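Local coordinates for insecticidal crystal protein Cry7Cal (Bacillus thuringiensis, PDB 5ZI1), which is an insecticidal toxin active against the locust Locusta migratoria manilensis, probably acting through receptor binding, and is represented here by its three-domain toxin portion, at residues G317-T322 / T332-T337; R311-T316 / F392-N397; F293-K298 / V457-K462; T325-E330 / K475-N480. All blocks are in the same frame, centred on the assembly; numbering follows the deposited sequence. Where two conformers were deposited one is given.

Contact 1 of 4, residues G317-T322 / T332-T337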
# COMPACT_ATOMS: atom_id res chain seq x y z
N GLY A 317 10.84 26.54 -9.39
CA GLY A 317 9.66 25.77 -9.76
C GLY A 317 10.09 24.39 -10.18
O GLY A 317 11.28 24.08 -10.28
N HIS A 318 9.10 23.54 -10.44
CA HIS A 318 9.39 22.22 -10.97
C HIS A 318 8.11 21.65 -11.58
O HIS A 318 7.01 22.16 -11.36
CB HIS A 318 9.96 21.29 -9.91
CG HIS A 318 8.94 20.74 -8.96
ND1 HIS A 318 8.50 21.45 -7.86
CD2 HIS A 318 8.30 19.55 -8.92
CE1 HIS A 318 7.62 20.72 -7.20
NE2 HIS A 318 7.49 19.56 -7.82
N SER A 319 8.29 20.59 -12.35
CA SER A 319 7.23 20.02 -13.15
C SER A 319 7.33 18.51 -13.07
O SER A 319 8.40 17.96 -12.85
CB SER A 319 7.29 20.47 -14.61
OG SER A 319 6.69 21.74 -14.74
N VAL A 320 6.19 17.86 -13.26
CA VAL A 320 6.13 16.41 -13.14
C VAL A 320 5.25 15.90 -14.27
O VAL A 320 4.18 16.45 -14.53
CB VAL A 320 5.57 16.00 -11.76
CG1 VAL A 320 4.95 14.64 -11.82
CG2 VAL A 320 6.69 16.03 -10.74
N VAL A 321 5.73 14.87 -14.96
CA VAL A 321 5.01 14.28 -16.08
C VAL A 321 4.78 12.82 -15.75
O VAL A 321 5.69 12.12 -15.29
CB VAL A 321 5.78 14.44 -17.40
CG1 VAL A 321 4.97 13.80 -18.54
CG2 VAL A 321 6.02 15.91 -17.69
N THR A 322 3.55 12.37 -15.97
CA THR A 322 3.17 10.98 -15.74
C THR A 322 2.37 10.48 -16.93
O THR A 322 1.80 11.28 -17.70
CB THR A 322 2.34 10.81 -14.45
OG1 THR A 322 1.08 11.49 -14.61
CG2 THR A 322 3.06 11.40 -13.24
N THR A 332 0.70 16.41 -16.99
CA THR A 332 1.72 17.36 -16.57
C THR A 332 1.22 18.16 -15.38
O THR A 332 0.13 18.72 -15.43
CB THR A 332 2.08 18.32 -17.71
OG1 THR A 332 2.56 17.56 -18.81
CG2 THR A 332 3.16 19.32 -17.26
N PHE A 333 2.04 18.22 -14.33
CA PHE A 333 1.77 19.05 -13.16
C PHE A 333 2.92 20.03 -12.96
O PHE A 333 4.08 19.62 -12.86
CB PHE A 333 1.56 18.17 -11.93
CG PHE A 333 0.56 17.09 -12.17
CD1 PHE A 333 -0.79 17.34 -12.04
CD2 PHE A 333 0.97 15.84 -12.61
CE1 PHE A 333 -1.73 16.35 -12.29
CE2 PHE A 333 0.05 14.86 -12.86
CZ PHE A 333 -1.31 15.11 -12.70
N ASN A 334 2.59 21.31 -12.89
CA ASN A 334 3.56 22.38 -12.70
C ASN A 334 3.46 22.95 -11.29
O ASN A 334 2.37 23.02 -10.72
CB ASN A 334 3.36 23.47 -13.74
CG ASN A 334 3.48 22.95 -15.16
OD1 ASN A 334 4.59 22.62 -15.61
ND2 ASN A 334 2.36 22.87 -15.87
N TYR A 335 4.60 23.33 -10.74
CA TYR A 335 4.69 24.01 -9.46
C TYR A 335 5.59 25.22 -9.61
O TYR A 335 6.50 25.24 -10.44
CB TYR A 335 5.25 23.10 -8.37
CG TYR A 335 4.39 21.90 -8.05
CD1 TYR A 335 4.51 20.73 -8.77
CD2 TYR A 335 3.46 21.95 -7.02
CE1 TYR A 335 3.72 19.63 -8.47
CE2 TYR A 335 2.68 20.86 -6.72
CZ TYR A 335 2.80 19.70 -7.44
OH TYR A 335 2.00 18.61 -7.13
N GLY A 336 5.32 26.24 -8.80
CA GLY A 336 6.18 27.41 -8.77
C GLY A 336 6.21 28.12 -10.11
O GLY A 336 5.17 28.37 -10.72
N THR A 337 7.41 28.47 -10.57
CA THR A 337 7.55 29.19 -11.83
C THR A 337 8.96 29.01 -12.35
O THR A 337 9.86 28.55 -11.64
CB THR A 337 7.23 30.69 -11.66
OG1 THR A 337 7.50 31.38 -12.88
CG2 THR A 337 8.07 31.29 -10.51
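His-318 and Tyr-335 sit opposite each other in a two-stranded antiparallel hairpin, residues 317-322 against 332-336, at one margin of a Greek-key sheet in the middle, beta-prism domain of the toxin. The axes of the two short segments come to 4.6 Å at their closest. Two hydrogen-bonded pairs hold the backbones, His-318 with Tyr-335 and Val-320 with Phe-333. Each pair makes two N-H to O=C bonds, the shortest being Tyr-335 N to His-318 O at 2.7 Å.

The tight face carries His-318, Val-320, Phe-333 and Tyr-335. With chi1 at 77°, His-318 CG lies between its own N and carbonyl carbon, and the imidazole stands alongside the phenol, pointing the same way. The two planes are only 7° apart but slid past one another, with little overlap: Tyr-335 CD1 comes over the imidazole face, 3.3 Å from His-318 NE2. Strand 430-437 covers this face; His-318 NE2 hydrogen-bonds to Val-435 O, and Tyr-335 OH pairs with Tyr-434 OH. Further along, Val-320 CG1 meets Phe-333 CD2 at 4.2 Å, and Thr-322 OG1, bonded to Gln-294 OE1, lies at the edge of the Phe-333 ring.

The other face is more open to solvent: Thr-332 and Asn-334 are exposed there and Ser-319 partly so. The modelled approach of Asn-334 to Ser-319 is too short to be trusted in detail. Val-321 CG2 lies 4.0 Å from Thr-332 OG1. At the hairpin's far end the strands close up on two glycines, Gly-336 with a positive phi of 63°, where Gly-317 CA rests 3.3 Å from Tyr-335 O.

Contact 2 of 4, residues R311-T316 / F392-N397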
# COMPACT_ATOMS: atom_id res chain seq x y z
N ARG A 311 26.26 31.70 -0.83
CA ARG A 311 25.68 31.70 -2.17
C ARG A 311 25.30 30.27 -2.52
O ARG A 311 26.03 29.33 -2.21
CB ARG A 311 26.66 32.33 -3.20
CG ARG A 311 26.62 31.76 -4.63
CD ARG A 311 27.48 32.62 -5.61
NE ARG A 311 26.80 33.89 -5.94
CZ ARG A 311 26.30 34.19 -7.14
NH1 ARG A 311 26.42 33.32 -8.14
NH2 ARG A 311 25.69 35.36 -7.34
N PHE A 312 24.12 30.09 -3.13
CA PHE A 312 23.54 28.76 -3.30
C PHE A 312 22.30 28.86 -4.17
O PHE A 312 21.59 29.87 -4.15
CB PHE A 312 23.15 28.13 -1.97
CG PHE A 312 22.27 28.99 -1.14
CD1 PHE A 312 20.89 28.96 -1.30
CD2 PHE A 312 22.83 29.87 -0.21
CE1 PHE A 312 20.07 29.78 -0.55
CE2 PHE A 312 22.02 30.69 0.56
CZ PHE A 312 20.63 30.65 0.39
N ALA A 313 22.02 27.79 -4.90
CA ALA A 313 20.83 27.73 -5.72
C ALA A 313 19.62 27.32 -4.88
O ALA A 313 19.76 26.65 -3.85
CB ALA A 313 21.03 26.77 -6.88
N ILE A 314 18.44 27.79 -5.31
CA ILE A 314 17.14 27.41 -4.76
C ILE A 314 16.23 27.16 -5.95
O ILE A 314 16.35 27.81 -6.99
CB ILE A 314 16.52 28.50 -3.86
CG1 ILE A 314 16.23 29.76 -4.68
CG2 ILE A 314 17.40 28.81 -2.64
CD1 ILE A 314 15.46 30.84 -3.93
N TRP A 315 15.29 26.22 -5.79
CA TRP A 315 14.36 25.95 -6.88
C TRP A 315 13.41 27.13 -7.02
O TRP A 315 12.92 27.66 -6.03
CB TRP A 315 13.52 24.68 -6.65
CG TRP A 315 14.27 23.41 -6.48
CD1 TRP A 315 15.60 23.27 -6.23
CD2 TRP A 315 13.73 22.09 -6.52
NE1 TRP A 315 15.93 21.94 -6.11
CE2 TRP A 315 14.79 21.20 -6.30
CE3 TRP A 315 12.45 21.58 -6.74
CZ2 TRP A 315 14.62 19.82 -6.27
CZ3 TRP A 315 12.28 20.21 -6.72
CH2 TRP A 315 13.35 19.35 -6.49
N THR A 316 13.14 27.53 -8.26
CA THR A 316 12.06 28.47 -8.52
C THR A 316 10.75 27.75 -8.85
O THR A 316 9.66 28.30 -8.64
CB THR A 316 12.44 29.38 -9.68
OG1 THR A 316 12.53 28.61 -10.88
CG2 THR A 316 13.82 30.05 -9.43
N PHE A 392 21.68 16.43 -10.56
CA PHE A 392 22.09 17.80 -10.78
C PHE A 392 22.76 18.29 -9.51
O PHE A 392 22.36 17.91 -8.40
CB PHE A 392 20.93 18.75 -11.18
CG PHE A 392 19.84 18.88 -10.14
CD1 PHE A 392 19.99 19.72 -9.04
CD2 PHE A 392 18.64 18.22 -10.30
CE1 PHE A 392 18.99 19.86 -8.09
CE2 PHE A 392 17.62 18.35 -9.36
CZ PHE A 392 17.79 19.17 -8.25
N SER A 393 23.79 19.10 -9.68
CA SER A 393 24.54 19.67 -8.57
C SER A 393 24.71 21.15 -8.86
O SER A 393 25.46 21.52 -9.77
CB SER A 393 25.89 18.98 -8.39
OG SER A 393 26.35 19.17 -7.07
N PHE A 394 23.98 21.98 -8.13
CA PHE A 394 23.97 23.41 -8.32
C PHE A 394 24.81 24.09 -7.26
O PHE A 394 25.15 23.50 -6.23
CB PHE A 394 22.54 23.95 -8.28
CG PHE A 394 21.69 23.48 -9.41
CD1 PHE A 394 22.24 23.28 -10.67
CD2 PHE A 394 20.34 23.23 -9.22
CE1 PHE A 394 21.45 22.84 -11.72
CE2 PHE A 394 19.54 22.80 -10.26
CZ PHE A 394 20.10 22.60 -11.51
N SER A 395 25.10 25.37 -7.50
CA SER A 395 26.05 26.08 -6.66
C SER A 395 25.60 26.06 -5.21
O SER A 395 24.40 26.09 -4.91
CB SER A 395 26.20 27.53 -7.11
OG SER A 395 25.39 28.36 -6.29
N ASN A 396 26.57 25.97 -4.31
CA ASN A 396 26.31 25.92 -2.88
C ASN A 396 27.63 26.01 -2.14
O ASN A 396 28.46 25.09 -2.20
CB ASN A 396 25.55 24.63 -2.53
CG ASN A 396 25.42 24.42 -1.05
OD1 ASN A 396 25.52 25.37 -0.26
ND2 ASN A 396 25.18 23.18 -0.65
N ASN A 397 27.86 27.12 -1.45
CA ASN A 397 29.06 27.28 -0.64
C ASN A 397 28.73 27.30 0.85
O ASN A 397 29.55 27.78 1.65
CB ASN A 397 29.85 28.53 -1.05
CG ASN A 397 29.13 29.84 -0.71
OD1 ASN A 397 28.12 29.87 0.02
ND2 ASN A 397 29.66 30.93 -1.24
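Asn-397 grips the backbone of Arg-311 through OD1 and its own N-H, and ties the start of strand 312-324 to the residues that follow strand 387-393, joining two sheets of the beta prism. From CB, 4.1 Å from Arg-311 O, the side chain turns with chi1 at 68°, bringing CG to 3.4 Å from Arg-311 N. OD1 accepts a hydrogen bond from Arg-311 N at 2.7 Å, along a nearly straight N-H (171°), though the donor is tilted out of the amide plane. The second branch, ND2, comes within 3.8 Å of Arg-311 CB. The backbone answers: Asn-397 N donates to Arg-311 O, and two residues on, Ala-313 N donates to Ser-395 O at 2.9 Å, around a single bridge between Phe-312 and Asn-396.

Beyond that the contact turns apolar. Ala-313 CB abuts Phe-394 CB at 3.5 Å, and the Trp-315 and Phe-392 side chains cross at about a right angle, Trp-315 CZ2 coming to the Phe-392 ring edge at 3.8 Å. The indole N-H is spent on Val-373 O.

The polar, partly solvent-facing end is thus held by directional hydrogen bonds, whereas the end made by Trp-315 and Phe-392, both buried, is non-directional apolar packing.

Contact 3 of 4, residues F293-K298 / V457-K462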
# COMPACT_ATOMS: atom_id res chain seq x y z
N PHE A 293 -3.90 5.14 -11.52
CA PHE A 293 -2.50 4.97 -11.14
C PHE A 293 -1.60 5.63 -12.19
O PHE A 293 -1.90 5.58 -13.39
CB PHE A 293 -2.20 3.48 -10.97
CG PHE A 293 -0.81 3.21 -10.48
CD1 PHE A 293 -0.55 3.09 -9.12
CD2 PHE A 293 0.26 3.12 -11.39
CE1 PHE A 293 0.77 2.86 -8.65
CE2 PHE A 293 1.57 2.90 -10.93
CZ PHE A 293 1.82 2.76 -9.57
N GLN A 294 -0.50 6.26 -11.75
CA GLN A 294 0.31 7.09 -12.63
C GLN A 294 1.79 6.73 -12.53
O GLN A 294 2.33 6.58 -11.44
CB GLN A 294 0.15 8.58 -12.31
CG GLN A 294 -1.22 9.15 -12.53
CD GLN A 294 -1.29 10.64 -12.20
OE1 GLN A 294 -1.08 11.48 -13.07
NE2 GLN A 294 -1.57 10.97 -10.95
N TRP A 295 2.43 6.63 -13.69
CA TRP A 295 3.84 6.27 -13.79
C TRP A 295 4.64 7.54 -14.07
O TRP A 295 4.29 8.29 -14.98
CB TRP A 295 4.07 5.24 -14.89
CG TRP A 295 3.21 4.05 -14.70
CD1 TRP A 295 1.90 3.91 -15.07
CD2 TRP A 295 3.56 2.83 -14.03
NE1 TRP A 295 1.43 2.67 -14.70
CE2 TRP A 295 2.43 2.00 -14.05
CE3 TRP A 295 4.73 2.38 -13.41
CZ2 TRP A 295 2.44 0.72 -13.49
CZ3 TRP A 295 4.75 1.12 -12.86
CH2 TRP A 295 3.60 0.30 -12.90
N LEU A 296 5.67 7.78 -13.27
CA LEU A 296 6.45 9.01 -13.43
C LEU A 296 7.34 8.87 -14.65
O LEU A 296 8.16 7.95 -14.73
CB LEU A 296 7.28 9.26 -12.18
CG LEU A 296 8.03 10.58 -12.12
CD1 LEU A 296 7.07 11.72 -12.37
CD2 LEU A 296 8.70 10.74 -10.76
N THR A 297 7.20 9.78 -15.61
CA THR A 297 8.05 9.71 -16.79
C THR A 297 9.05 10.85 -16.92
O THR A 297 10.01 10.72 -17.69
CB THR A 297 7.20 9.64 -18.06
OG1 THR A 297 6.51 10.88 -18.24
CG2 THR A 297 6.15 8.52 -17.94
N LYS A 298 8.89 11.95 -16.19
CA LYS A 298 9.81 13.08 -16.32
C LYS A 298 9.73 13.96 -15.07
O LYS A 298 8.68 14.07 -14.45
CB LYS A 298 9.50 13.92 -17.56
CG LYS A 298 10.42 13.67 -18.75
CD LYS A 298 9.75 14.02 -20.08
CE LYS A 298 9.25 15.47 -20.13
NZ LYS A 298 8.16 15.63 -21.16
N VAL A 457 2.76 -3.17 -8.16
CA VAL A 457 2.05 -2.70 -9.33
C VAL A 457 2.91 -2.92 -10.56
O VAL A 457 4.08 -2.51 -10.60
CB VAL A 457 1.70 -1.22 -9.20
CG1 VAL A 457 0.76 -0.81 -10.35
CG2 VAL A 457 1.11 -0.95 -7.84
N ARG A 458 2.35 -3.56 -11.56
CA ARG A 458 3.06 -3.90 -12.75
C ARG A 458 2.60 -3.02 -13.90
O ARG A 458 1.44 -2.58 -13.93
CB ARG A 458 2.86 -5.38 -13.07
CG ARG A 458 3.27 -6.31 -11.90
CD ARG A 458 4.63 -5.89 -11.30
NE ARG A 458 5.63 -5.77 -12.36
CZ ARG A 458 6.72 -5.00 -12.31
NH1 ARG A 458 7.56 -4.98 -13.36
NH2 ARG A 458 6.99 -4.27 -11.23
N PRO A 459 3.49 -2.65 -14.83
CA PRO A 459 3.12 -1.68 -15.86
C PRO A 459 2.35 -2.25 -17.04
O PRO A 459 1.89 -1.47 -17.88
CB PRO A 459 4.47 -1.09 -16.29
CG PRO A 459 5.48 -2.13 -15.94
CD PRO A 459 4.95 -2.81 -14.70
N ASP A 460 2.11 -3.56 -17.07
CA ASP A 460 1.52 -4.17 -18.26
C ASP A 460 0.05 -4.51 -18.15
O ASP A 460 -0.59 -4.71 -19.19
CB ASP A 460 2.27 -5.46 -18.63
CG ASP A 460 3.65 -5.20 -19.16
OD1 ASP A 460 4.55 -6.01 -18.87
OD2 ASP A 460 3.83 -4.17 -19.85
N ASN A 461 -0.53 -4.57 -16.95
CA ASN A 461 -1.88 -5.14 -16.77
C ASN A 461 -1.95 -6.53 -17.41
O ASN A 461 -2.92 -6.89 -18.08
CB ASN A 461 -2.97 -4.22 -17.31
CG ASN A 461 -3.23 -3.05 -16.40
OD1 ASN A 461 -2.80 -3.07 -15.24
ND2 ASN A 461 -3.92 -2.03 -16.90
N LYS A 462 -0.92 -7.32 -17.17
CA LYS A 462 -0.85 -8.67 -17.69
C LYS A 462 -1.95 -9.55 -17.10
O LYS A 462 -2.18 -9.53 -15.88
CB LYS A 462 0.53 -9.27 -17.40
CG LYS A 462 0.72 -10.68 -17.93
CD LYS A 462 2.14 -11.19 -17.69
CE LYS A 462 2.31 -12.58 -18.29
NZ LYS A 462 3.46 -13.31 -17.70
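Trp-295 and Pro-459 bring together a beta strand and an irregular loop whose backbones stay well apart: their CA atoms are 8.2 Å from each other, and side chains fill the gap. Residues 294-298 lie near the start of a long strand of the beta-prism domain, in which a classic beta bulge sets Thr-297 and Lys-298 together opposite Val-321. Residues 457-462 belong to the connection that leaves the prism for the C-terminal beta-sandwich domain.

The side-chain contacts are aromatic and aliphatic. Phe-293 has CG anti to its backbone N (chi1 -176°), and its ring meets Val-457 tip to tip. The methyl CG1 of Val-457 stands over the ring centre, 3.8 Å from the centroid and 12° off the normal, a CH-pi contact. The indole of Trp-295 is filled in on both faces: Phe-293 CE2 sits over the centre of one, and on the opposite face Pro-459 CB makes a second CH-pi contact, 4.0 Å from the centroid of the six-membered ring. Pro-459 CA presses closer still, 3.4 Å from Trp-295 CZ2. Trp-295 NE1 hydrogen-bonds to Thr-325 OG1, while Arg-431 of strand 430-437 touches both aromatic side chains.

Two carbonyl oxygens line the rim of the indole near its plane: Arg-458 O lies 3.5 Å from Trp-295 CZ2, and Val-457 O 3.7 Å from Trp-295 CH2.

Contact 4 of 4, residues T325-E330 / K475-N480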
# COMPACT_ATOMS: atom_id res chain seq x y z
N THR A 325 -1.67 3.82 -17.00
CA THR A 325 -1.20 2.49 -17.37
C THR A 325 -1.53 2.19 -18.83
O THR A 325 -2.66 2.39 -19.27
CB THR A 325 -1.84 1.44 -16.47
OG1 THR A 325 -1.64 1.77 -15.08
CG2 THR A 325 -1.22 0.09 -16.76
N LYS A 326 -0.51 1.73 -19.59
CA LYS A 326 -0.67 1.37 -21.02
C LYS A 326 -1.34 2.48 -21.83
O LYS A 326 -2.09 2.21 -22.77
CB LYS A 326 -1.44 0.05 -21.19
CG LYS A 326 -0.60 -1.19 -20.86
CD LYS A 326 -1.03 -2.39 -21.69
CE LYS A 326 -0.31 -2.47 -23.03
NZ LYS A 326 -0.85 -3.58 -23.89
N SER A 327 -1.11 3.72 -21.44
CA SER A 327 -1.47 4.89 -22.23
C SER A 327 -0.20 5.71 -22.44
O SER A 327 0.72 5.64 -21.62
CB SER A 327 -2.57 5.71 -21.53
OG SER A 327 -2.82 6.93 -22.21
N THR A 328 -0.14 6.45 -23.56
CA THR A 328 1.00 7.33 -23.82
C THR A 328 0.68 8.80 -23.59
O THR A 328 1.60 9.62 -23.57
CB THR A 328 1.52 7.18 -25.27
OG1 THR A 328 0.52 7.63 -26.19
CG2 THR A 328 1.95 5.74 -25.59
N THR A 329 -0.60 9.15 -23.47
CA THR A 329 -0.99 10.51 -23.11
C THR A 329 -0.26 10.96 -21.85
O THR A 329 -0.05 10.19 -20.92
CB THR A 329 -2.52 10.58 -22.90
OG1 THR A 329 -3.18 10.00 -24.03
CG2 THR A 329 -2.99 12.02 -22.75
N GLU A 330 0.15 12.22 -21.84
CA GLU A 330 0.98 12.73 -20.77
C GLU A 330 0.13 13.56 -19.83
O GLU A 330 -0.73 14.33 -20.27
CB GLU A 330 2.13 13.57 -21.33
CG GLU A 330 3.16 12.78 -22.12
CD GLU A 330 4.32 13.66 -22.60
OE1 GLU A 330 4.10 14.87 -22.84
OE2 GLU A 330 5.45 13.13 -22.72
N LYS A 475 -6.08 0.90 -12.19
CA LYS A 475 -5.16 0.57 -13.28
C LYS A 475 -5.72 0.93 -14.65
O LYS A 475 -4.99 0.80 -15.65
CB LYS A 475 -4.78 -0.92 -13.26
CG LYS A 475 -3.99 -1.38 -12.02
CD LYS A 475 -2.64 -0.66 -11.91
CE LYS A 475 -1.69 -1.01 -13.06
NZ LYS A 475 -1.10 -2.39 -12.97
N ALA A 476 -6.97 1.39 -14.73
CA ALA A 476 -7.51 1.99 -15.94
C ALA A 476 -6.64 3.15 -16.42
O ALA A 476 -5.72 3.60 -15.73
CB ALA A 476 -8.93 2.50 -15.70
N PHE A 477 -6.95 3.66 -17.63
CA PHE A 477 -6.31 4.86 -18.15
C PHE A 477 -7.28 5.97 -18.50
O PHE A 477 -6.84 7.07 -18.84
CB PHE A 477 -5.45 4.53 -19.39
CG PHE A 477 -6.25 4.24 -20.63
CD1 PHE A 477 -6.64 5.26 -21.49
CD2 PHE A 477 -6.60 2.93 -20.94
CE1 PHE A 477 -7.37 4.99 -22.62
CE2 PHE A 477 -7.34 2.65 -22.07
CZ PHE A 477 -7.72 3.68 -22.91
N GLU A 478 -8.59 5.72 -18.41
CA GLU A 478 -9.58 6.75 -18.66
C GLU A 478 -10.88 6.38 -17.94
O GLU A 478 -11.21 5.20 -17.81
CB GLU A 478 -9.82 6.93 -20.16
CG GLU A 478 -10.79 8.05 -20.52
CD GLU A 478 -10.85 8.29 -22.02
OE1 GLU A 478 -9.78 8.30 -22.67
OE2 GLU A 478 -11.97 8.45 -22.56
N THR A 479 -11.58 7.41 -17.47
CA THR A 479 -12.89 7.29 -16.87
C THR A 479 -13.82 8.28 -17.54
O THR A 479 -13.38 9.21 -18.23
CB THR A 479 -12.88 7.56 -15.35
OG1 THR A 479 -12.65 8.95 -15.12
CG2 THR A 479 -11.81 6.75 -14.64
N ASN A 480 -15.12 8.09 -17.33
CA ASN A 480 -16.11 8.98 -17.91
C ASN A 480 -15.94 10.39 -17.36
O ASN A 480 -15.42 10.59 -16.25
CB ASN A 480 -17.52 8.47 -17.64
CG ASN A 480 -18.50 8.85 -18.73
OD1 ASN A 480 -18.29 9.83 -19.44
ND2 ASN A 480 -19.56 8.07 -18.88
O HOH W 1 -4.91 0.33 -18.61
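Thr-325 and Lys-475 are joined through a single water that gives both its protons to backbone carbonyls, one to Thr-325 O at 3.1 Å and the other to Lys-475 O at 3.0 Å. The two segments have no direct hydrogen bond. The same water lies in the plane of the Phe-477 ring, at its edge.

Around this bridge the fit is close. Thr-325 CB sits 3.3 Å from Lys-475 O. The lysine is coiled rather than extended, with turns at chi2, chi3 and chi4, and its side chain crosses that of the threonine at a slant, bringing Lys-475 CE to 3.4 Å from Thr-325 OG1. Its ammonium is gripped three ways: a salt bridge to Glu-248 and hydrogen bonds to Arg-458 O and Asn-461 OD1, which would favour the charged form in this buried spot.

This is a seam between two domains. Residues 325-330 form the turn of a beta-prism hairpin, whereas 475-480 lead into the C-terminal beta sandwich, entering it through a classic beta bulge in which Phe-477 and Glu-478 share Arg-511 as their partner on the next strand.

Phe-477 meets the turn with its CB, which lies 3.5 Å from Thr-325 O and 3.8 Å from Ser-327 CB. Its ring makes a cation-pi contact with Arg-513, whose NH1 also bonds to Lys-326 O.

In the fold
Contacts 1, 2 and 3 all draw on one Greek-key sheet of the beta prism, and strand 312-324 serves contacts 1 and 2 in succession; these two lie about 19 Å apart, centre to centre, joined where Thr-337 O meets Thr-316 OG1 at 2.8 Å. Contact 1 touches contact 3 through the neighbouring strand, with Val-321 O hydrogen-bonded to Thr-297 N at 2.8 Å. Contacts 3 and 4 are the closest pair, centres about 10 Å apart, and form one continuous patch at the junction with the C-terminal domain. Contact 2 lies remote from that junction, its centre about 36 Å from that of contact 4. None of the four includes a bound ligand.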